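Long-range contacts in BH2414 protein (Bacillus halodurans, PDB 3ON1), which is of unknown function but belongs to the L7Ae/L30e/S12e/Gadd45 ribosomal protein family and may, like many of its relatives, bind RNA: residues A[35-40]-A[84-89]; A[40-45]-A[63-68]. All coordinates share one frame; numbering follows the deposited sequence.

In the fold
Both contacts use strand 37-41, an inner strand of a four-stranded mixed sheet. Interaction 1 pairs it with the antiparallel strand 83-86, interaction 2 with the parallel edge strand 63-66, and the two share L40. Their centres lie about 13 Å apart; the centre of interaction 1, which is mostly buried, lies about 5 Å from that of the chain, and the centre of interaction 2, nearer the surface, about 9 Å. Along the sequence, interaction 2 is nested inside the loop that interaction 1 closes. They also meet directly: V38 O lies 2.9 Å from K64 N, a probable hydrogen bond, and I39 CG2 packs on V66 CG2 at 3.6 Å.

Interaction 1: A[35-40]-A[84-89]; sequences VTLVIL and IGVKDA
Strands 37-40 and 84-86 run antiparallel, their axes 4.8 Å apart at closest approach, and the tightly packed part runs from I39 and I84 to L37 and V86, set between helices 89-100 and 23-31. I39 and I84 form a hydrogen-bonded pair: I39 N donates a hydrogen bond to I84 O at 2.8 Å, and I84 N donates one back to I39 O at 2.9 Å. Their side chains emerge on the same face, I39 CB 4.4 Å from I84 CB, each CG1 anti to its own carbonyl carbon. V86 and L37 continue this face. V86 N donates to L37 O at 2.8 Å, V86 CG2 lies 4.2 Å from L37 CD2, and helix 89-100 packs over both. On the opposite face, V38 is covered by helix 23-31. Its partner G85 brings no side chain, and V35, also buried against that helix, sets CG1 close to G85 CA.

The looser, solvent-facing side lies at T36, K87, D88 and A89. T36 N still donates to V86 O at 2.9 Å, nearly along the C=O axis, but beyond it the chains are joined through T36 OG1. With chi1 at 40° this hydroxyl stands between the backbone N and the carbonyl carbon. T36 OG1 hydrogen-bonds to S92 and, at 2.7 Å, to a water that also makes a weak bond to K87 O. The CB of K87 points away from strand 37-40, and D88 caps the start of helix 89-100 through the N of F91. Central antiparallel strands with helices on both faces are the core of the three-layer alpha-beta-alpha sandwich of the L7Ae/L30e family.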
ATOM      1  N   VAL A  35      -2.172  -1.731  10.098  1.00 18.06           N
ATOM      2  CA  VAL A  35      -1.659  -1.924   8.728  1.00 17.60           C
ATOM      3  C   VAL A  35      -0.452  -2.863   8.729  1.00 17.13           C
ATOM      4  O   VAL A  35       0.465  -2.702   9.537  1.00 17.47           O
ATOM      5  CB  VAL A  35      -1.327  -0.553   8.064  1.00 17.97           C
ATOM      6  CG1 VAL A  35      -0.424  -0.708   6.846  1.00 17.88           C
ATOM      7  CG2 VAL A  35      -2.609   0.146   7.654  1.00 18.44           C
ATOM      8  N   THR A  36      -0.471  -3.856   7.839  1.00 16.26           N
ATOM      9  CA  THR A  36       0.605  -4.854   7.781  1.00 15.62           C
ATOM     10  C   THR A  36       1.436  -4.820   6.493  1.00 15.24           C
ATOM     11  O   THR A  36       2.380  -5.599   6.333  1.00 15.48           O
ATOM     12  CB  THR A  36       0.092  -6.285   8.064  1.00 15.37           C
ATOM     13  OG1 THR A  36      -1.184  -6.490   7.435  1.00 15.34           O
ATOM     14  CG2 THR A  36      -0.025  -6.508   9.563  1.00 16.61           C
ATOM     15  N   LEU A  37       1.074  -3.922   5.578  1.00 14.54           N
ATOM     16  CA  LEU A  37       1.862  -3.675   4.368  1.00 13.78           C
ATOM     17  C   LEU A  37       1.525  -2.293   3.852  1.00 13.64           C
ATOM     18  O   LEU A  37       0.356  -1.900   3.833  1.00 13.45           O
ATOM     19  CB  LEU A  37       1.574  -4.718   3.272  1.00 13.98           C
ATOM     20  CG  LEU A  37       2.124  -4.470   1.855  1.00 13.57           C
ATOM     21  CD1 LEU A  37       3.648  -4.582   1.794  1.00 15.26           C
ATOM     22  CD2 LEU A  37       1.510  -5.433   0.861  1.00 14.53           C
ATOM     23  N   VAL A  38       2.552  -1.563   3.431  1.00 13.66           N
ATOM     24  CA  VAL A  38       2.348  -0.290   2.748  1.00 13.58           C
ATOM     25  C   VAL A  38       2.853  -0.410   1.318  1.00 13.82           C
ATOM     26  O   VAL A  38       3.949  -0.903   1.072  1.00 13.93           O
ATOM     27  CB  VAL A  38       3.033   0.877   3.497  1.00 13.62           C
ATOM     28  CG1 VAL A  38       2.980   2.163   2.675  1.00 14.31           C
ATOM     29  CG2 VAL A  38       2.359   1.085   4.853  1.00 14.38           C
ATOM     30  N   ILE A  39       2.010   0.005   0.380  1.00 13.82           N
ATOM     31  CA  ILE A  39       2.378   0.079  -1.028  1.00 14.20           C
ATOM     32  C   ILE A  39       2.484   1.543  -1.420  1.00 14.33           C
ATOM     33  O   ILE A  39       1.539   2.311  -1.236  1.00 14.47           O
ATOM     34  CB  ILE A  39       1.364  -0.667  -1.917  1.00 14.41           C
ATOM     35  CG1 ILE A  39       1.431  -2.174  -1.635  1.00 14.79           C
ATOM     36  CG2 ILE A  39       1.629  -0.378  -3.401  1.00 14.93           C
ATOM     37  CD1 ILE A  39       0.252  -2.975  -2.181  1.00 16.53           C
ATOM     38  N   LEU A  40       3.648   1.922  -1.937  1.00 14.16           N
ATOM     39  CA  LEU A  40       3.895   3.292  -2.367  1.00 14.30           C
ATOM     40  C   LEU A  40       4.034   3.328  -3.871  1.00 14.10           C
ATOM     41  O   LEU A  40       4.747   2.515  -4.444  1.00 14.10           O
ATOM     42  CB  LEU A  40       5.198   3.814  -1.766  1.00 14.95           C
ATOM     43  CG  LEU A  40       5.306   4.184  -0.296  1.00 16.38           C
ATOM     44  CD1 LEU A  40       6.758   4.486   0.013  1.00 17.38           C
ATOM     45  CD2 LEU A  40       4.437   5.390  -0.005  1.00 19.07           C
ATOM     46  N   ILE A  84      -0.942   3.437  -0.139  1.00 13.65           N
ATOM     47  CA  ILE A  84      -1.954   2.459   0.233  1.00 13.30           C
ATOM     48  C   ILE A  84      -1.470   1.652   1.428  1.00 13.04           C
ATOM     49  O   ILE A  84      -0.341   1.156   1.438  1.00 13.51           O
ATOM     50  CB  ILE A  84      -2.286   1.505  -0.941  1.00 13.68           C
ATOM     51  CG1 ILE A  84      -2.848   2.306  -2.120  1.00 14.22           C
ATOM     52  CG2 ILE A  84      -3.253   0.391  -0.490  1.00 13.84           C
ATOM     53  CD1 ILE A  84      -3.051   1.500  -3.398  1.00 16.47           C
ATOM     54  N   GLY A  85      -2.331   1.532   2.431  1.00 12.67           N
ATOM     55  CA  GLY A  85      -2.076   0.653   3.574  1.00 12.54           C
ATOM     56  C   GLY A  85      -3.028  -0.529   3.572  1.00 12.57           C
ATOM     57  O   GLY A  85      -4.239  -0.363   3.401  1.00 13.23           O
ATOM     58  N   VAL A  86      -2.483  -1.726   3.763  1.00 12.52           N
ATOM     59  CA  VAL A  86      -3.283  -2.949   3.742  1.00 12.78           C
ATOM     60  C   VAL A  86      -3.605  -3.401   5.172  1.00 13.30           C
ATOM     61  O   VAL A  86      -2.698  -3.608   5.990  1.00 13.79           O
ATOM     62  CB  VAL A  86      -2.569  -4.063   2.935  1.00 12.21           C
ATOM     63  CG1 VAL A  86      -3.458  -5.302   2.809  1.00 12.53           C
ATOM     64  CG2 VAL A  86      -2.183  -3.547   1.560  1.00 12.49           C
ATOM     65  N   LYS A  87      -4.896  -3.560   5.455  1.00 13.88           N
ATOM     66  CA  LYS A  87      -5.386  -3.796   6.819  1.00 14.59           C
ATOM     67  C   LYS A  87      -5.570  -5.263   7.162  1.00 14.59           C
ATOM     68  O   LYS A  87      -5.875  -5.606   8.315  1.00 15.67           O
ATOM     69  CB  LYS A  87      -6.712  -3.064   7.054  1.00 14.96           C
ATOM     70  CG  LYS A  87      -6.640  -1.554   6.887  1.00 17.20           C
ATOM     71  CD  LYS A  87      -7.833  -0.847   7.510  1.00 21.45           C
ATOM     72  CE  LYS A  87      -9.134  -1.253   6.860  1.00 23.31           C
ATOM     73  NZ  LYS A  87     -10.236  -0.337   7.264  1.00 25.99           N
ATOM     74  N   ASP A  88      -5.409  -6.126   6.167  1.00 14.22           N
ATOM     75  CA  ASP A  88      -5.592  -7.553   6.362  1.00 14.23           C
ATOM     76  C   ASP A  88      -4.263  -8.264   6.169  1.00 14.33           C
ATOM     77  O   ASP A  88      -3.654  -8.170   5.092  1.00 14.25           O
ATOM     78  CB  ASP A  88      -6.639  -8.098   5.383  1.00 14.24           C
ATOM     79  CG  ASP A  88      -6.884  -9.587   5.567  1.00 14.96           C
ATOM     80  OD1 ASP A  88      -7.707  -9.963   6.432  1.00 17.82           O
ATOM     81  OD2 ASP A  88      -6.251 -10.386   4.848  1.00 14.93           O
ATOM     82  N   ALA A  89      -3.820  -8.972   7.208  1.00 14.65           N
ATOM     83  CA  ALA A  89      -2.521  -9.652   7.189  1.00 14.63           C
ATOM     84  C   ALA A  89      -2.368 -10.675   6.062  1.00 14.72           C
ATOM     85  O   ALA A  89      -1.284 -10.814   5.496  1.00 14.76           O
ATOM     86  CB  ALA A  89      -2.217 -10.300   8.555  1.00 15.31           C
TER
HETATM   87  O   HOH W   1      -3.094  -5.681   9.172  1.00 24.94           O

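Interaction 2: A[40-45]-A[63-68]; sequences LSSDAG and VKVVGN
Strand 37-41, helix 46-59 and strand 63-66 make a beta-alpha-beta crossover, and this contact is where its two parallel strands lie side by side. L40 bridges the backbones from both of its polar atoms: L40 N donates to K64 O at 2.7 Å, and L40 O receives V66 N at 2.9 Å, both nearly along the C=O axis.

The apolar part lies on the face turned to helix 46-59. The L40 side chain, CG anti to its carbonyl carbon, crosses the two valines obliquely, and its CD1 does the touching, 3.6 Å from V63 CG1 and 4.1 Å from V65 CG2. L52 of the helix also meets L40, while V63 reaches L53 and C56. The other valine branch, V65 CG1, is anti to its backbone N and comes against S42 CA.

Farther along, the last backbone bond, S42 N to V66 O at 3.2 Å, is bent, its donor well above the carbonyl plane. On this more open side a water links S42 OG to G67 O. S41 begins a type I turn and also an ST turn, its OG, anti to the backbone N, accepting from D43 N.

D43 and N68 lie alongside each other and point the same way, carboxylate and amide planes only 5° apart. Each reaches the start of helix 69-75: N68 OD1 caps M71 N, and D43 OD1 takes R69 N. That placement brings D43 OD1 to 3.0 Å from N68 CB.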
ATOM      1  N   LEU A  40       3.648   1.922  -1.937  1.00 14.16           N
ATOM      2  CA  LEU A  40       3.895   3.292  -2.367  1.00 14.30           C
ATOM      3  C   LEU A  40       4.034   3.328  -3.871  1.00 14.10           C
ATOM      4  O   LEU A  40       4.747   2.515  -4.444  1.00 14.10           O
ATOM      5  CB  LEU A  40       5.198   3.814  -1.766  1.00 14.95           C
ATOM      6  CG  LEU A  40       5.306   4.184  -0.296  1.00 16.38           C
ATOM      7  CD1 LEU A  40       6.758   4.486   0.013  1.00 17.38           C
ATOM      8  CD2 LEU A  40       4.437   5.390  -0.005  1.00 19.07           C
ATOM      9  N   SER A  41       3.364   4.280  -4.511  1.00 14.02           N
ATOM     10  CA  SER A  41       3.565   4.508  -5.935  1.00 14.48           C
ATOM     11  C   SER A  41       5.009   4.908  -6.210  1.00 14.80           C
ATOM     12  O   SER A  41       5.595   5.679  -5.441  1.00 14.77           O
ATOM     13  CB  SER A  41       2.639   5.617  -6.429  1.00 14.53           C
ATOM     14  OG  SER A  41       2.928   5.920  -7.783  1.00 15.42           O
ATOM     15  N   SER A  42       5.575   4.405  -7.308  1.00 15.09           N
ATOM     16  CA  SER A  42       6.896   4.870  -7.757  1.00 15.73           C
ATOM     17  C   SER A  42       6.934   6.385  -7.981  1.00 15.79           C
ATOM     18  O   SER A  42       8.000   7.004  -7.893  1.00 16.56           O
ATOM     19  CB  SER A  42       7.335   4.148  -9.030  1.00 16.23           C
ATOM     20  OG  SER A  42       7.462   2.755  -8.806  1.00 18.52           O
ATOM     21  N   ASP A  43       5.753   6.950  -8.250  0.50 16.25           N
ATOM     22  CA  ASP A  43       5.542   8.378  -8.505  0.50 16.52           C
ATOM     23  C   ASP A  43       5.540   9.238  -7.266  0.50 16.35           C
ATOM     24  O   ASP A  43       5.666  10.462  -7.363  0.50 16.34           O
ATOM     25  CB  ASP A  43       4.186   8.580  -9.167  0.50 17.21           C
ATOM     26  CG  ASP A  43       4.198   8.206 -10.603  0.50 18.03           C
ATOM     27  OD1 ASP A  43       3.128   7.827 -11.114  0.50 19.14           O
ATOM     28  OD2 ASP A  43       5.280   8.291 -11.218  0.50 20.08           O
ATOM     29  N   ALA A  44       5.362   8.602  -6.111  1.00 15.69           N
ATOM     30  CA  ALA A  44       5.233   9.306  -4.834  1.00 16.29           C
ATOM     31  C   ALA A  44       6.425  10.238  -4.691  1.00 16.49           C
ATOM     32  O   ALA A  44       7.532   9.901  -5.120  1.00 17.07           O
ATOM     33  CB  ALA A  44       5.205   8.319  -3.669  1.00 16.00           C
ATOM     34  N   GLY A  45       6.189  11.411  -4.113  1.00 16.99           N
ATOM     35  CA  GLY A  45       7.263  12.356  -3.823  1.00 16.92           C
ATOM     36  C   GLY A  45       8.319  11.742  -2.924  1.00 17.02           C
ATOM     37  O   GLY A  45       8.019  10.861  -2.113  1.00 16.70           O
ATOM     38  N   VAL A  63       7.345  -2.265   3.158  1.00 19.01           N
ATOM     39  CA  VAL A  63       6.957  -1.205   2.233  1.00 18.73           C
ATOM     40  C   VAL A  63       7.418  -1.612   0.844  1.00 18.57           C
ATOM     41  O   VAL A  63       8.594  -1.947   0.640  1.00 18.62           O
ATOM     42  CB  VAL A  63       7.607   0.159   2.583  1.00 19.21           C
ATOM     43  CG1 VAL A  63       7.196   1.234   1.569  1.00 18.98           C
ATOM     44  CG2 VAL A  63       7.234   0.601   3.978  1.00 20.03           C
ATOM     45  N   LYS A  64       6.496  -1.582  -0.108  1.00 17.99           N
ATOM     46  CA  LYS A  64       6.841  -1.836  -1.502  1.00 18.03           C
ATOM     47  C   LYS A  64       6.678  -0.554  -2.290  1.00 17.80           C
ATOM     48  O   LYS A  64       5.728   0.198  -2.074  1.00 18.14           O
ATOM     49  CB  LYS A  64       5.973  -2.950  -2.111  1.00 18.29           C
ATOM     50  CG  LYS A  64       6.009  -4.269  -1.350  1.00 18.59           C
ATOM     51  CD  LYS A  64       7.407  -4.856  -1.275  1.00 19.47           C
ATOM     52  CE  LYS A  64       7.455  -5.984  -0.261  1.00 20.79           C
ATOM     53  NZ  LYS A  64       8.858  -6.429  -0.019  1.00 22.68           N
ATOM     54  N   VAL A  65       7.621  -0.296  -3.186  1.00 17.49           N
ATOM     55  CA  VAL A  65       7.520   0.841  -4.093  1.00 17.47           C
ATOM     56  C   VAL A  65       7.296   0.285  -5.493  1.00 17.78           C
ATOM     57  O   VAL A  65       8.190  -0.331  -6.068  1.00 18.56           O
ATOM     58  CB  VAL A  65       8.770   1.747  -4.033  1.00 17.24           C
ATOM     59  CG1 VAL A  65       8.626   2.919  -5.009  1.00 17.42           C
ATOM     60  CG2 VAL A  65       8.986   2.251  -2.612  1.00 17.30           C
ATOM     61  N   VAL A  66       6.092   0.487  -6.022  1.00 18.12           N
ATOM     62  CA  VAL A  66       5.669  -0.160  -7.273  1.00 18.68           C
ATOM     63  C   VAL A  66       4.720   0.686  -8.112  1.00 18.89           C
ATOM     64  O   VAL A  66       4.061   1.594  -7.598  1.00 19.29           O
ATOM     65  CB  VAL A  66       4.974  -1.524  -7.011  1.00 19.08           C
ATOM     66  CG1 VAL A  66       5.978  -2.595  -6.649  1.00 20.48           C
ATOM     67  CG2 VAL A  66       3.891  -1.398  -5.954  1.00 19.79           C
ATOM     68  N   GLY A  67       4.648   0.360  -9.400  1.00 18.72           N
ATOM     69  CA  GLY A  67       3.652   0.918 -10.314  1.00 19.14           C
ATOM     70  C   GLY A  67       3.724   2.416 -10.492  1.00 18.79           C
ATOM     71  O   GLY A  67       4.795   3.000 -10.485  1.00 19.76           O
ATOM     72  N   ASN A  68       2.566   3.026 -10.694  1.00 18.16           N
ATOM     73  CA  ASN A  68       2.436   4.472 -10.708  1.00 17.29           C
ATOM     74  C   ASN A  68       1.077   4.800 -10.106  1.00 16.64           C
ATOM     75  O   ASN A  68       0.294   3.886  -9.814  1.00 16.93           O
ATOM     76  CB  ASN A  68       2.606   5.036 -12.125  1.00 17.29           C
ATOM     77  CG  ASN A  68       1.571   4.512 -13.090  1.00 17.71           C
ATOM     78  OD1 ASN A  68       0.393   4.420 -12.755  1.00 18.30           O
ATOM     79  ND2 ASN A  68       2.000   4.172 -14.301  1.00 19.99           N
TER
HETATM   80  O   HOH W   2       7.066   1.007 -10.854  1.00 47.18           O